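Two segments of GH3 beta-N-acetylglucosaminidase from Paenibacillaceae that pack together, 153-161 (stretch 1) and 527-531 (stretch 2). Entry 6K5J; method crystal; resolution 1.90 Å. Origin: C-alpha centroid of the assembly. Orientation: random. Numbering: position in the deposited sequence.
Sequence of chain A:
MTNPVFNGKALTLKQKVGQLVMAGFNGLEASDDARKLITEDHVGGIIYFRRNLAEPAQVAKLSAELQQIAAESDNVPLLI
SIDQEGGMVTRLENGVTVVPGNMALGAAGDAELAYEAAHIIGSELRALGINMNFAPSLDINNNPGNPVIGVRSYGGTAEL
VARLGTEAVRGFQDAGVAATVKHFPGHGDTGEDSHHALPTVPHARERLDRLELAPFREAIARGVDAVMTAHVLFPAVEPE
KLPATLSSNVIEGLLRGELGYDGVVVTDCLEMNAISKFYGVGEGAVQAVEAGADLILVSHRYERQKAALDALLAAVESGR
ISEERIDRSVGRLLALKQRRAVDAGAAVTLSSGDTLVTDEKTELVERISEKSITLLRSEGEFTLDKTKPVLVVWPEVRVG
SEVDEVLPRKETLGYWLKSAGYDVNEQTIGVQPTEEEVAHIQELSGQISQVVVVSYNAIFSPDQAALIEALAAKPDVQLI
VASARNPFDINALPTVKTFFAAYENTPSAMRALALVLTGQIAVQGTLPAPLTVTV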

# COMPACT_ATOMS: atom_id res chain seq x y z
N SER A 153 6.18 -0.91 -4.29
CA SER A 153 6.35 -1.58 -5.57
C SER A 153 7.18 -2.84 -5.37
O SER A 153 8.09 -2.87 -4.54
N TYR A 154 6.88 -3.90 -6.15
CA TYR A 154 7.73 -5.09 -6.09
C TYR A 154 9.16 -4.79 -6.55
O TYR A 154 10.11 -5.42 -6.08
N GLY A 155 9.33 -3.86 -7.49
CA GLY A 155 10.67 -3.59 -7.97
C GLY A 155 10.64 -2.76 -9.24
O GLY A 155 9.59 -2.24 -9.64
N GLY A 156 11.80 -2.66 -9.87
CA GLY A 156 12.05 -1.75 -10.96
C GLY A 156 11.97 -2.32 -12.36
O GLY A 156 12.30 -1.61 -13.32
N THR A 157 11.51 -3.56 -12.54
CA THR A 157 11.34 -4.10 -13.88
C THR A 157 9.90 -4.53 -14.09
O THR A 157 9.23 -4.99 -13.17
N ALA A 158 9.44 -4.38 -15.34
CA ALA A 158 8.10 -4.83 -15.69
C ALA A 158 7.95 -6.33 -15.46
O ALA A 158 6.90 -6.79 -15.01
N GLU A 159 9.00 -7.10 -15.76
CA GLU A 159 8.90 -8.56 -15.66
C GLU A 159 8.64 -8.99 -14.22
O GLU A 159 7.77 -9.83 -13.97
N LEU A 160 9.41 -8.45 -13.27
CA LEU A 160 9.25 -8.85 -11.88
C LEU A 160 7.89 -8.42 -11.33
O LEU A 160 7.20 -9.21 -10.68
N VAL A 161 7.50 -7.18 -11.61
CA VAL A 161 6.22 -6.66 -11.12
C VAL A 161 5.05 -7.44 -11.72
O VAL A 161 4.09 -7.77 -11.01
N LEU A 527 18.50 -7.18 -4.75
CA LEU A 527 17.92 -5.85 -4.85
C LEU A 527 16.98 -5.77 -6.06
O LEU A 527 17.43 -5.97 -7.20
N PRO A 528 15.68 -5.51 -5.87
CA PRO A 528 14.72 -5.62 -6.97
C PRO A 528 14.45 -4.32 -7.72
O PRO A 528 13.69 -4.35 -8.70
N ALA A 529 15.04 -3.20 -7.32
CA ALA A 529 14.83 -1.91 -7.97
C ALA A 529 16.15 -1.17 -8.00
O ALA A 529 16.99 -1.35 -7.11
N PRO A 530 16.38 -0.32 -9.00
CA PRO A 530 17.72 0.23 -9.22
C PRO A 530 18.05 1.39 -8.29
O PRO A 530 17.19 2.17 -7.87
N LEU A 531 19.35 1.51 -8.00
CA LEU A 531 19.83 2.62 -7.18
C LEU A 531 19.92 3.92 -7.97
O LEU A 531 20.03 4.99 -7.36

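Close packing between distant parts of a chain is often achieved by leaving side chains out, and the contact between residues 153-161 and 527-531 of this GH3 enzyme is a compact example. The two segments bury only 189 Å² between them, yet at the centre the backbones come very near, with the CA atoms of Gly156 and Ala529 4.1 Å apart. Two consecutive glycines permit this. An ideal CB on Gly155 would lie 2.4 Å from Pro528 O, and the backbone angles of this residue would also press such an atom against the preceding carbonyl oxygen. On Gly156 it would fall 2.4 Å from Pro530 CD. With both positions bare, Gly156 N reaches Pro528 O in a nearly straight hydrogen bond of 2.8 Å, the one direct hydrogen bond across the contact.

Around this bond the side chains of the second stretch that make contact are small or rigid, two prolines and an alanine, and they are met by Leu160 from the first. Pro528 has the largest covered area and directs its CA-to-CB bond toward the glycine segment; its ring has C-gamma endo pucker. Its CB lies 3.4 Å from Tyr154 O, a carbonyl oxygen that is buried here without a polar partner, and 3.7 Å from Leu160 CD2. Leu160 also points toward the other stretch, and its t, p rotamer (chi1 178°, chi2 72°) brings CD2 to the proline, forming the apolar side-chain contact of the pair. Ala529 leaves its backbone sideways, so its methyl lies beside the glycines, with CB 3.6 Å from Gly156 N. Pro530, again C-gamma endo, sets its CD 3.9 Å from Gly156 CA, using the space that a side chain there would need.

Two further side chains of the first stretch stay clear of the second. Tyr154, in the m rotamer with chi1 at -59°, starts sideways but carries the end of its ring away, so that its contribution comes through the backbone. Ser153, t at chi1, stays out of reach; its OG accepts from Gly155 N at 3.0 Å, a link that ties the serine to the start of the glycine pair, and is also bonded elsewhere in the structure.

Thr157 joins the local and the long-range roles. At the N-cap position, its p rotamer (chi1 60°) places OG1 3.3 Å from Leu160 N, whose amide donates a weak capping bond. The same OG1 is 2.9 Å from a water that donates to Pro528 O at 2.8 Å. That carbonyl thus accepts from both Gly156 N and the water, and a hydroxyl whose CB lies sideways to the contact is coupled to it through solvent.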

# COMPACT_ATOMS: atom_id res chain seq x y z
CB SER A 153 7.07 -0.66 -6.57
OG SER A 153 7.62 -1.40 -7.64
CB TYR A 154 7.17 -6.22 -6.96
CG TYR A 154 5.78 -6.69 -6.60
CD1 TYR A 154 5.53 -7.42 -5.44
CD2 TYR A 154 4.71 -6.39 -7.44
CE1 TYR A 154 4.25 -7.85 -5.13
CE2 TYR A 154 3.43 -6.81 -7.14
CZ TYR A 154 3.21 -7.54 -5.99
OH TYR A 154 1.93 -7.94 -5.70
CB THR A 157 12.26 -5.30 -14.15
OG1 THR A 157 11.97 -6.34 -13.22
CG2 THR A 157 13.72 -4.89 -14.07
CB ALA A 158 7.79 -4.48 -17.14
CB GLU A 159 10.18 -9.20 -16.19
CG GLU A 159 10.09 -10.71 -16.34
CD GLU A 159 10.46 -11.47 -15.08
OE1 GLU A 159 11.07 -10.88 -14.16
OE2 GLU A 159 10.14 -12.68 -15.02
CB LEU A 160 10.37 -8.25 -11.03
CG LEU A 160 10.26 -8.58 -9.53
CD1 LEU A 160 10.58 -10.04 -9.30
CD2 LEU A 160 11.17 -7.67 -8.71
CB VAL A 161 6.12 -5.15 -11.41
CG1 VAL A 161 4.69 -4.64 -11.20
CG2 VAL A 161 7.08 -4.37 -10.51
CB LEU A 527 19.03 -4.81 -4.99
CG LEU A 527 18.60 -3.36 -5.15
CD1 LEU A 527 18.03 -2.82 -3.84
CD2 LEU A 527 19.78 -2.51 -5.63
CB PRO A 528 13.46 -6.09 -6.25
CG PRO A 528 13.53 -5.36 -4.93
CD PRO A 528 15.00 -5.32 -4.57
CB ALA A 529 13.76 -1.07 -7.25
CB PRO A 530 17.67 0.70 -10.68
CG PRO A 530 16.22 1.07 -10.90
CD PRO A 530 15.45 0.03 -10.10
CB LEU A 531 21.20 2.27 -6.60
CG LEU A 531 21.26 1.04 -5.69
CD1 LEU A 531 22.66 0.86 -5.13
CD2 LEU A 531 20.24 1.12 -4.57
O HOH W 1 13.66 -6.08 -10.90